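Local coordinates for protein short chain dehydrogenase (Leptospira borgpetersenii serovar Hardjo-bovis, PDB 6UH2) that binds NAD+ and, as a member of the short-chain dehydrogenase/reductase family, probably catalyses NAD-dependent interconversion of a CH-OH group and a carbonyl, at residues D70-L82 against H119-T132. Residues are numbered along the deposited sequence; the frame is centred on the assembly and turned at random. Where two conformers were deposited one is given.
Sequences DITNRKEIKEIFL and HVNLNGTFLLSQYT. With NAD (nicotinamide-adenine-dinucleotide), chain D.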
ATOM      1  N   ASP B  70      18.757   4.524 -22.807  1.00 16.28           N
ATOM      2  CA  ASP B  70      17.471   4.971 -23.321  1.00 17.92           C
ATOM      3  C   ASP B  70      16.564   3.750 -23.373  1.00 19.28           C
ATOM      4  O   ASP B  70      16.775   2.856 -24.203  1.00 20.63           O
ATOM      5  CB  ASP B  70      17.659   5.607 -24.697  1.00 17.45           C
ATOM      6  CG  ASP B  70      16.346   5.992 -25.366  1.00 25.73           C
ATOM      7  OD1 ASP B  70      15.251   5.703 -24.834  1.00 18.62           O
ATOM      8  OD2 ASP B  70      16.429   6.596 -26.451  1.00 25.38           O
ATOM      9  N   ILE B  71      15.551   3.716 -22.499  1.00 15.42           N
ATOM     10  CA  ILE B  71      14.681   2.547 -22.395  1.00 16.31           C
ATOM     11  C   ILE B  71      13.760   2.381 -23.595  1.00 19.21           C
ATOM     12  O   ILE B  71      13.042   1.381 -23.674  1.00 20.50           O
ATOM     13  CB  ILE B  71      13.832   2.584 -21.105  1.00 15.62           C
ATOM     14  CG1 ILE B  71      12.866   3.770 -21.127  1.00 16.64           C
ATOM     15  CG2 ILE B  71      14.747   2.592 -19.849  1.00 18.69           C
ATOM     16  CD1 ILE B  71      11.982   3.877 -19.889  1.00 16.47           C
ATOM     17  N   THR B  72      13.741   3.333 -24.522  1.00 18.17           N
ATOM     18  CA  THR B  72      12.983   3.145 -25.748  1.00 19.78           C
ATOM     19  C   THR B  72      13.781   2.416 -26.817  1.00 25.12           C
ATOM     20  O   THR B  72      13.216   2.088 -27.859  1.00 29.73           O
ATOM     21  CB  THR B  72      12.503   4.488 -26.322  1.00 19.77           C
ATOM     22  OG1 THR B  72      13.615   5.234 -26.842  1.00 23.63           O
ATOM     23  CG2 THR B  72      11.785   5.314 -25.258  1.00 21.27           C
ATOM     24  N   ASN B  73      15.073   2.151 -26.580  1.00 23.68           N
ATOM     25  CA  ASN B  73      15.971   1.546 -27.570  1.00 24.36           C
ATOM     26  C   ASN B  73      16.215   0.083 -27.203  1.00 24.33           C
ATOM     27  O   ASN B  73      17.004  -0.211 -26.299  1.00 23.70           O
ATOM     28  CB  ASN B  73      17.287   2.323 -27.639  1.00 24.47           C
ATOM     29  CG  ASN B  73      18.184   1.862 -28.783  1.00 33.44           C
ATOM     30  OD1 ASN B  73      18.555   0.691 -28.876  1.00 27.58           O
ATOM     31  ND2 ASN B  73      18.522   2.788 -29.666  1.00 41.66           N
ATOM     32  N   ARG B  74      15.572  -0.837 -27.937  1.00 19.14           N
ATOM     33  CA  ARG B  74      15.731  -2.261 -27.629  1.00 20.47           C
ATOM     34  C   ARG B  74      17.189  -2.705 -27.730  1.00 22.10           C
ATOM     35  O   ARG B  74      17.655  -3.502 -26.910  1.00 23.36           O
ATOM     36  CB  ARG B  74      14.857  -3.121 -28.546  1.00 25.05           C
ATOM     37  CG  ARG B  74      15.002  -4.622 -28.268  1.00 26.16           C
ATOM     38  CD  ARG B  74      14.051  -5.497 -29.088  1.00 24.97           C
ATOM     39  NE  ARG B  74      12.664  -5.424 -28.627  1.00 21.97           N
ATOM     40  CZ  ARG B  74      12.099  -6.269 -27.763  1.00 22.44           C
ATOM     41  NH1 ARG B  74      12.794  -7.260 -27.220  1.00 16.43           N
ATOM     42  NH2 ARG B  74      10.819  -6.114 -27.428  1.00 18.69           N
ATOM     43  N   LYS B  75      17.923  -2.224 -28.739  1.00 22.76           N
ATOM     44  CA  LYS B  75      19.304  -2.675 -28.887  1.00 27.52           C
ATOM     45  C   LYS B  75      20.140  -2.281 -27.672  1.00 29.11           C
ATOM     46  O   LYS B  75      20.934  -3.089 -27.165  1.00 25.50           O
ATOM     47  CB  LYS B  75      19.915  -2.114 -30.175  1.00 25.61           C
ATOM     48  CG  LYS B  75      21.258  -2.751 -30.544  1.00 30.31           C
ATOM     49  CD  LYS B  75      21.932  -2.012 -31.691  1.00 35.36           C
ATOM     50  CE  LYS B  75      23.357  -2.524 -31.932  1.00 36.92           C
ATOM     51  NZ  LYS B  75      24.210  -2.402 -30.709  1.00 41.74           N
ATOM     52  N   GLU B  76      19.967  -1.044 -27.191  1.00 23.66           N
ATOM     53  CA  GLU B  76      20.656  -0.584 -25.986  1.00 30.51           C
ATOM     54  C   GLU B  76      20.313  -1.450 -24.782  1.00 28.61           C
ATOM     55  O   GLU B  76      21.199  -1.876 -24.034  1.00 28.53           O
ATOM     56  CB  GLU B  76      20.281   0.864 -25.679  1.00 29.26           C
ATOM     57  CG  GLU B  76      21.046   1.923 -26.435  1.00 36.11           C
ATOM     58  CD  GLU B  76      20.703   3.315 -25.929  1.00 38.47           C
ATOM     59  OE1 GLU B  76      20.355   4.196 -26.750  1.00 41.77           O
ATOM     60  OE2 GLU B  76      20.760   3.521 -24.699  1.00 30.54           O
ATOM     61  N   ILE B  77      19.021  -1.688 -24.558  1.00 21.32           N
ATOM     62  CA  ILE B  77      18.600  -2.454 -23.392  1.00 16.93           C
ATOM     63  C   ILE B  77      19.098  -3.890 -23.490  1.00 21.36           C
ATOM     64  O   ILE B  77      19.568  -4.472 -22.504  1.00 20.62           O
ATOM     65  CB  ILE B  77      17.071  -2.391 -23.245  1.00 20.95           C
ATOM     66  CG1 ILE B  77      16.615  -0.949 -22.961  1.00 19.84           C
ATOM     67  CG2 ILE B  77      16.584  -3.395 -22.196  1.00 24.78           C
ATOM     68  CD1 ILE B  77      17.362  -0.251 -21.828  1.00 22.86           C
ATOM     69  N   LYS B  78      19.004  -4.483 -24.681  1.00 21.09           N
ATOM     70  CA  LYS B  78      19.473  -5.845 -24.878  1.00 20.01           C
ATOM     71  C   LYS B  78      20.935  -5.986 -24.482  1.00 23.39           C
ATOM     72  O   LYS B  78      21.309  -6.907 -23.745  1.00 23.88           O
ATOM     73  CB  LYS B  78      19.281  -6.254 -26.338  1.00 21.13           C
ATOM     74  CG  LYS B  78      19.869  -7.616 -26.659  1.00 23.89           C
ATOM     75  CD  LYS B  78      19.628  -7.993 -28.127  1.00 30.80           C
ATOM     76  CE  LYS B  78      20.205  -9.368 -28.450  1.00 44.82           C
ATOM     77  NZ  LYS B  78      19.145 -10.352 -28.833  1.00 50.50           N
ATOM     78  N   GLU B  79      21.779  -5.070 -24.958  1.00 25.15           N
ATOM     79  CA  GLU B  79      23.201  -5.151 -24.650  1.00 26.58           C
ATOM     80  C   GLU B  79      23.459  -4.927 -23.162  1.00 27.08           C
ATOM     81  O   GLU B  79      24.334  -5.572 -22.572  1.00 26.16           O
ATOM     82  CB  GLU B  79      23.973  -4.142 -25.496  1.00 31.61           C
ATOM     83  N   ILE B  80      22.700  -4.030 -22.534  1.00 26.12           N
ATOM     84  CA  ILE B  80      22.844  -3.824 -21.093  1.00 26.05           C
ATOM     85  C   ILE B  80      22.487  -5.095 -20.332  1.00 24.41           C
ATOM     86  O   ILE B  80      23.197  -5.498 -19.402  1.00 22.28           O
ATOM     87  CB  ILE B  80      21.985  -2.629 -20.638  1.00 27.03           C
ATOM     88  CG1 ILE B  80      22.644  -1.324 -21.069  1.00 26.66           C
ATOM     89  CG2 ILE B  80      21.789  -2.634 -19.122  1.00 25.17           C
ATOM     90  CD1 ILE B  80      21.737  -0.139 -20.882  1.00 24.68           C
ATOM     91  N   PHE B  81      21.395  -5.760 -20.720  1.00 19.52           N
ATOM     92  CA  PHE B  81      20.994  -6.953 -19.982  1.00 19.35           C
ATOM     93  C   PHE B  81      21.974  -8.095 -20.179  1.00 22.99           C
ATOM     94  O   PHE B  81      22.183  -8.893 -19.257  1.00 25.16           O
ATOM     95  CB  PHE B  81      19.571  -7.354 -20.348  1.00 20.96           C
ATOM     96  CG  PHE B  81      18.573  -6.789 -19.399  1.00 20.41           C
ATOM     97  CD1 PHE B  81      18.261  -5.440 -19.442  1.00 26.76           C
ATOM     98  CD2 PHE B  81      18.018  -7.574 -18.406  1.00 21.96           C
ATOM     99  CE1 PHE B  81      17.380  -4.890 -18.543  1.00 22.73           C
ATOM    100  CE2 PHE B  81      17.141  -7.032 -17.492  1.00 21.05           C
ATOM    101  CZ  PHE B  81      16.816  -5.687 -17.558  1.00 23.09           C
ATOM    102  N   LEU B  82      22.605  -8.179 -21.348  1.00 21.39           N
ATOM    103  CA  LEU B  82      23.674  -9.154 -21.532  0.58 22.65           C
ATOM    104  C   LEU B  82      24.834  -8.864 -20.590  1.00 27.28           C
ATOM    105  O   LEU B  82      25.376  -9.776 -19.951  1.00 25.20           O
ATOM    106  CB  LEU B  82      24.143  -9.136 -22.984  0.58 26.76           C
ATOM    107  CG  LEU B  82      25.367  -9.987 -23.312  0.58 29.34           C
ATOM    108  CD1 LEU B  82      25.076 -11.434 -22.961  0.58 32.38           C
ATOM    109  CD2 LEU B  82      25.734  -9.840 -24.779  0.58 32.25           C
ATOM    110  N   HIS B 119       6.330   5.969 -26.016  1.00 14.94           N
ATOM    111  CA  HIS B 119       7.545   5.159 -26.038  1.00 16.04           C
ATOM    112  C   HIS B 119       8.214   5.099 -24.672  1.00 15.08           C
ATOM    113  O   HIS B 119       8.624   4.022 -24.230  1.00 15.99           O
ATOM    114  CB  HIS B 119       8.492   5.677 -27.112  1.00 17.74           C
ATOM    115  CG  HIS B 119       7.945   5.480 -28.484  1.00 19.71           C
ATOM    116  ND1 HIS B 119       8.375   6.192 -29.581  1.00 25.58           N
ATOM    117  CD2 HIS B 119       6.953   4.672 -28.922  1.00 19.86           C
ATOM    118  CE1 HIS B 119       7.683   5.814 -30.642  1.00 27.80           C
ATOM    119  NE2 HIS B 119       6.809   4.897 -30.265  1.00 17.37           N
ATOM    120  N   VAL B 120       8.311   6.227 -23.968  1.00 15.29           N
ATOM    121  CA  VAL B 120       8.946   6.193 -22.650  1.00 16.67           C
ATOM    122  C   VAL B 120       8.054   5.465 -21.652  1.00 17.79           C
ATOM    123  O   VAL B 120       8.502   4.555 -20.941  1.00 15.98           O
ATOM    124  CB  VAL B 120       9.293   7.619 -22.174  1.00 16.40           C
ATOM    125  CG1 VAL B 120       9.810   7.603 -20.738  1.00 19.55           C
ATOM    126  CG2 VAL B 120      10.338   8.240 -23.093  1.00 18.70           C
ATOM    127  N   ASN B 121       6.767   5.834 -21.606  1.00 18.84           N
ATOM    128  CA  ASN B 121       5.884   5.326 -20.559  1.00 17.54           C
ATOM    129  C   ASN B 121       5.459   3.883 -20.831  1.00 15.98           C
ATOM    130  O   ASN B 121       5.599   3.020 -19.958  1.00 19.28           O
ATOM    131  CB  ASN B 121       4.655   6.240 -20.408  1.00 13.26           C
ATOM    132  CG  ASN B 121       5.012   7.651 -19.916  1.00 22.05           C
ATOM    133  OD1 ASN B 121       6.190   8.012 -19.773  1.00 17.30           O
ATOM    134  ND2 ASN B 121       3.981   8.462 -19.669  1.00 13.71           N
ATOM    135  N   LEU B 122       4.946   3.591 -22.034  1.00 13.02           N
ATOM    136  CA  LEU B 122       4.447   2.243 -22.320  1.00 13.72           C
ATOM    137  C   LEU B 122       5.543   1.304 -22.826  1.00 13.10           C
ATOM    138  O   LEU B 122       5.769   0.243 -22.234  1.00 15.05           O
ATOM    139  CB  LEU B 122       3.292   2.281 -23.336  1.00 13.49           C
ATOM    140  CG  LEU B 122       1.884   2.646 -22.881  1.00 23.75           C
ATOM    141  CD1 LEU B 122       0.897   2.436 -24.033  1.00 21.80           C
ATOM    142  CD2 LEU B 122       1.450   1.849 -21.628  1.00 15.81           C
ATOM    143  N   ASN B 123       6.198   1.651 -23.945  1.00 15.79           N
ATOM    144  CA  ASN B 123       7.264   0.791 -24.471  1.00 15.16           C
ATOM    145  C   ASN B 123       8.356   0.554 -23.435  1.00 14.99           C
ATOM    146  O   ASN B 123       8.860  -0.568 -23.290  1.00 17.25           O
ATOM    147  CB  ASN B 123       7.892   1.391 -25.738  1.00 12.58           C
ATOM    148  CG  ASN B 123       6.954   1.355 -26.923  1.00 16.18           C
ATOM    149  OD1 ASN B 123       5.992   2.111 -26.975  1.00 16.63           O
ATOM    150  ND2 ASN B 123       7.216   0.454 -27.870  1.00 16.67           N
ATOM    151  N   GLY B 124       8.758   1.603 -22.723  1.00 14.09           N
ATOM    152  CA  GLY B 124       9.846   1.456 -21.772  1.00 16.03           C
ATOM    153  C   GLY B 124       9.506   0.512 -20.635  1.00 17.67           C
ATOM    154  O   GLY B 124      10.321  -0.330 -20.254  1.00 17.51           O
ATOM    155  N   THR B 125       8.303   0.643 -20.069  1.00 14.61           N
ATOM    156  CA  THR B 125       7.892  -0.283 -19.016  1.00 15.10           C
ATOM    157  C   THR B 125       7.744  -1.693 -19.572  1.00 15.63           C
ATOM    158  O   THR B 125       8.155  -2.667 -18.929  1.00 15.34           O
ATOM    159  CB  THR B 125       6.588   0.203 -18.363  1.00 19.77           C
ATOM    160  OG1 THR B 125       6.851   1.405 -17.630  1.00 17.57           O
ATOM    161  CG2 THR B 125       6.032  -0.829 -17.380  1.00 16.29           C
ATOM    162  N   PHE B 126       7.185  -1.814 -20.782  1.00 15.90           N
ATOM    163  CA  PHE B 126       7.052  -3.117 -21.429  1.00 16.83           C
ATOM    164  C   PHE B 126       8.413  -3.758 -21.672  1.00 14.64           C
ATOM    165  O   PHE B 126       8.623  -4.942 -21.379  1.00 16.84           O
ATOM    166  CB  PHE B 126       6.308  -2.972 -22.756  1.00 15.91           C
ATOM    167  CG  PHE B 126       6.679  -4.024 -23.765  1.00 17.99           C
ATOM    168  CD1 PHE B 126       6.247  -5.333 -23.609  1.00 14.33           C
ATOM    169  CD2 PHE B 126       7.456  -3.703 -24.869  1.00 16.12           C
ATOM    170  CE1 PHE B 126       6.595  -6.307 -24.543  1.00 21.56           C
ATOM    171  CE2 PHE B 126       7.805  -4.661 -25.806  1.00 15.57           C
ATOM    172  CZ  PHE B 126       7.380  -5.964 -25.645  1.00 19.04           C
ATOM    173  N   LEU B 127       9.340  -2.991 -22.238  1.00 15.13           N
ATOM    174  CA  LEU B 127      10.628  -3.538 -22.655  1.00 19.81           C
ATOM    175  C   LEU B 127      11.459  -3.975 -21.453  1.00 15.81           C
ATOM    176  O   LEU B 127      12.016  -5.083 -21.437  1.00 16.72           O
ATOM    177  CB  LEU B 127      11.370  -2.492 -23.487  1.00 22.75           C
ATOM    178  CG  LEU B 127      12.567  -2.911 -24.326  1.00 29.35           C
ATOM    179  CD1 LEU B 127      12.115  -3.829 -25.438  1.00 24.36           C
ATOM    180  CD2 LEU B 127      13.240  -1.670 -24.895  1.00 34.56           C
ATOM    181  N   LEU B 128      11.559  -3.116 -20.437  1.00 14.54           N
ATOM    182  CA  LEU B 128      12.326  -3.479 -19.249  1.00 15.11           C
ATOM    183  C   LEU B 128      11.667  -4.640 -18.518  1.00 13.64           C
ATOM    184  O   LEU B 128      12.358  -5.519 -17.994  1.00 17.38           O
ATOM    185  CB  LEU B 128      12.490  -2.271 -18.315  1.00 11.46           C
ATOM    186  CG  LEU B 128      13.687  -1.340 -18.578  1.00 15.78           C
ATOM    187  CD1 LEU B 128      14.995  -2.000 -18.150  1.00 21.27           C
ATOM    188  CD2 LEU B 128      13.764  -0.947 -20.054  1.00 16.52           C
ATOM    189  N   SER B 129      10.332  -4.659 -18.472  1.00 11.11           N
ATOM    190  CA  SER B 129       9.645  -5.789 -17.849  1.00 17.45           C
ATOM    191  C   SER B 129       9.893  -7.069 -18.631  1.00 18.17           C
ATOM    192  O   SER B 129      10.056  -8.145 -18.042  1.00 17.38           O
ATOM    193  CB  SER B 129       8.146  -5.510 -17.736  1.00 15.03           C
ATOM    194  OG  SER B 129       7.902  -4.416 -16.860  1.00 13.57           O
ATOM    195  N   GLN B 130       9.978  -6.966 -19.957  1.00 14.56           N
ATOM    196  CA  GLN B 130      10.130  -8.161 -20.785  1.00 15.37           C
ATOM    197  C   GLN B 130      11.528  -8.763 -20.646  1.00 19.87           C
ATOM    198  O   GLN B 130      11.675  -9.983 -20.485  1.00 19.43           O
ATOM    199  CB  GLN B 130       9.827  -7.836 -22.250  1.00 13.06           C
ATOM    200  CG  GLN B 130       9.939  -9.065 -23.170  1.00 15.77           C
ATOM    201  CD  GLN B 130       9.842  -8.720 -24.644  1.00 20.06           C
ATOM    202  OE1 GLN B 130      10.646  -7.950 -25.165  1.00 19.73           O
ATOM    203  NE2 GLN B 130       8.840  -9.275 -25.320  1.00 14.78           N
ATOM    204  N   TYR B 131      12.572  -7.930 -20.717  1.00 17.55           N
ATOM    205  CA  TYR B 131      13.922  -8.448 -20.527  1.00 17.29           C
ATOM    206  C   TYR B 131      14.112  -8.986 -19.118  1.00 17.36           C
ATOM    207  O   TYR B 131      14.775 -10.008 -18.921  1.00 15.17           O
ATOM    208  CB  TYR B 131      14.964  -7.368 -20.839  1.00 16.13           C
ATOM    209  CG  TYR B 131      15.253  -7.352 -22.313  1.00 20.51           C
ATOM    210  CD1 TYR B 131      16.223  -8.182 -22.866  1.00 19.59           C
ATOM    211  CD2 TYR B 131      14.502  -6.561 -23.162  1.00 15.73           C
ATOM    212  CE1 TYR B 131      16.449  -8.199 -24.236  1.00 27.83           C
ATOM    213  CE2 TYR B 131      14.719  -6.573 -24.522  1.00 19.83           C
ATOM    214  CZ  TYR B 131      15.688  -7.387 -25.058  1.00 27.41           C
ATOM    215  OH  TYR B 131      15.873  -7.375 -26.430  1.00 26.19           O
ATOM    216  N   THR B 132      13.525  -8.319 -18.127  1.00 14.21           N
ATOM    217  CA  THR B 132      13.683  -8.755 -16.743  1.00 18.80           C
ATOM    218  C   THR B 132      12.926 -10.056 -16.484  1.00 15.98           C
ATOM    219  O   THR B 132      13.464 -10.982 -15.863  1.00 16.52           O
ATOM    220  CB  THR B 132      13.213  -7.637 -15.806  1.00 17.51           C
ATOM    221  OG1 THR B 132      14.023  -6.478 -16.032  1.00 18.25           O
ATOM    222  CG2 THR B 132      13.368  -8.051 -14.385  1.00 18.66           C
TER
HETATM  223  PA  NAD D 301      11.326  13.525 -13.588  1.00 19.86           P
HETATM  224  O1A NAD D 301      10.962  14.271 -14.897  1.00 21.85           O
HETATM  225  O2A NAD D 301      11.982  14.284 -12.434  1.00 16.83           O
HETATM  226  O5B NAD D 301      12.234  12.199 -13.904  1.00 19.75           O
HETATM  227  C5B NAD D 301      11.981  11.311 -14.977  1.00 20.65           C
HETATM  228  C4B NAD D 301      13.318  10.669 -15.235  1.00 15.92           C
HETATM  229  O4B NAD D 301      13.055   9.719 -16.335  1.00 17.53           O
HETATM  230  C3B NAD D 301      14.390  11.657 -15.724  1.00 14.41           C
HETATM  231  O3B NAD D 301      15.635  11.448 -15.015  1.00 15.73           O
HETATM  232  C2B NAD D 301      14.580  11.255 -17.193  1.00 17.11           C
HETATM  233  O2B NAD D 301      15.918  11.493 -17.652  1.00 20.04           O
HETATM  234  C1B NAD D 301      14.163   9.766 -17.198  1.00 16.33           C
HETATM  235  N9A NAD D 301      13.884   9.403 -18.583  1.00 18.60           N
HETATM  236  C8A NAD D 301      13.243  10.157 -19.566  1.00 18.04           C
HETATM  237  N7A NAD D 301      13.234   9.534 -20.713  1.00 14.53           N
HETATM  238  C5A NAD D 301      13.913   8.335 -20.494  1.00 17.88           C
HETATM  239  C6A NAD D 301      14.252   7.269 -21.320  1.00 17.62           C
HETATM  240  N6A NAD D 301      13.917   7.233 -22.625  1.00 18.42           N
HETATM  241  N1A NAD D 301      14.918   6.237 -20.780  1.00 14.97           N
HETATM  242  C2A NAD D 301      15.257   6.256 -19.489  1.00 17.63           C
HETATM  243  N3A NAD D 301      14.989   7.239 -18.625  1.00 17.07           N
HETATM  244  C4A NAD D 301      14.312   8.258 -19.176  1.00 14.65           C
HETATM  245  O3  NAD D 301      10.011  12.768 -13.022  1.00 20.78           O
HETATM  246  PN  NAD D 301       9.483  12.430 -11.536  1.00 21.87           P
HETATM  247  O1N NAD D 301       8.511  13.527 -11.034  1.00 29.83           O
HETATM  248  O2N NAD D 301      10.683  11.926 -10.728  1.00 20.69           O
HETATM  249  O5D NAD D 301       8.482  11.168 -12.012  1.00 20.58           O
HETATM  250  C5D NAD D 301       8.932   9.842 -11.840  1.00 20.29           C
HETATM  251  C4D NAD D 301       7.742   8.937 -12.151  1.00 17.00           C
HETATM  252  O4D NAD D 301       6.554   9.308 -11.345  1.00 21.57           O
HETATM  253  C3D NAD D 301       7.286   9.142 -13.595  1.00 12.83           C
HETATM  254  O3D NAD D 301       6.784   7.917 -14.142  1.00 15.88           O
HETATM  255  C2D NAD D 301       6.077  10.122 -13.516  1.00 15.85           C
HETATM  256  O2D NAD D 301       5.146   9.966 -14.574  1.00 16.21           O
HETATM  257  C1D NAD D 301       5.468   9.646 -12.166  1.00 18.29           C
HETATM  258  N1N NAD D 301       4.679  10.705 -11.442  1.00 20.88           N
HETATM  259  C2N NAD D 301       5.237  11.905 -11.119  1.00 20.43           C
HETATM  260  C3N NAD D 301       4.475  12.836 -10.460  1.00 25.76           C
HETATM  261  C7N NAD D 301       5.093  14.149 -10.117  1.00 28.63           C
HETATM  262  O7N NAD D 301       4.364  15.038  -9.703  1.00 25.81           O
HETATM  263  N7N NAD D 301       6.428  14.295 -10.269  1.00 27.42           N
HETATM  264  C4N NAD D 301       3.145  12.519 -10.132  1.00 23.55           C
HETATM  265  C5N NAD D 301       2.614  11.312 -10.474  1.00 29.23           C
HETATM  266  C6N NAD D 301       3.413  10.387 -11.141  1.00 24.15           C
HETATM  267  O   HOH W   1      16.475  -9.611 -27.176  1.00 41.10           O
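Arg-74 and Tyr-131 interlock as reciprocal knobs into holes where helix 74-82 runs beside helix 119-132, their axes 29° apart, on one side of the Rossmann-fold sheet of this short-chain dehydrogenase. Bent at chi3 (-73°), the arginine chain lays its guanidinium against the second helix with Leu-127 CD1 over one face. Both terminal nitrogens grip a single atom end-on: Arg-74 NH2 and NH1 donate hydrogen bonds to Gln-130 OE1, at 2.9 and 3.1 Å. This oxygen sits close to the guanidinium plane, although the amide itself is turned well out of it. NH1 also donates to Tyr-131 OH, which is tilted from that plane. The tyrosine ring, held among Arg-74, Ile-77, Lys-78 and Phe-81, meets Ile-77 CG2 obliquely. Tyr-131 CB stands over the centre of the Phe-81 ring, 3.8 Å from its centroid, a CH-pi contact, while Leu-128 CD1 and Thr-132 OG1 approach the phenylalanine edge.

At the cofactor end the backbones draw together at Ile-71 and Gly-124, with CA atoms 5.0 Å apart. Ile-71 directs CD1 to the glycine CA and the Val-120 carbonyl, and its CG2 packs 3.7 Å from Leu-128 CD2, the two side chains crossing at about a right angle. Ile-71 O, buried against Leu-127 CD2, has no polar partner in the model. The same loop reads the NAD adenine: Asp-70 OD1 accepts from N6A and, in an Asx turn, from Thr-72 N, with Thr-72 OG1 as a further donor, whereas Ile-71 N donates almost straight (175°) to N1A at 3.1 Å.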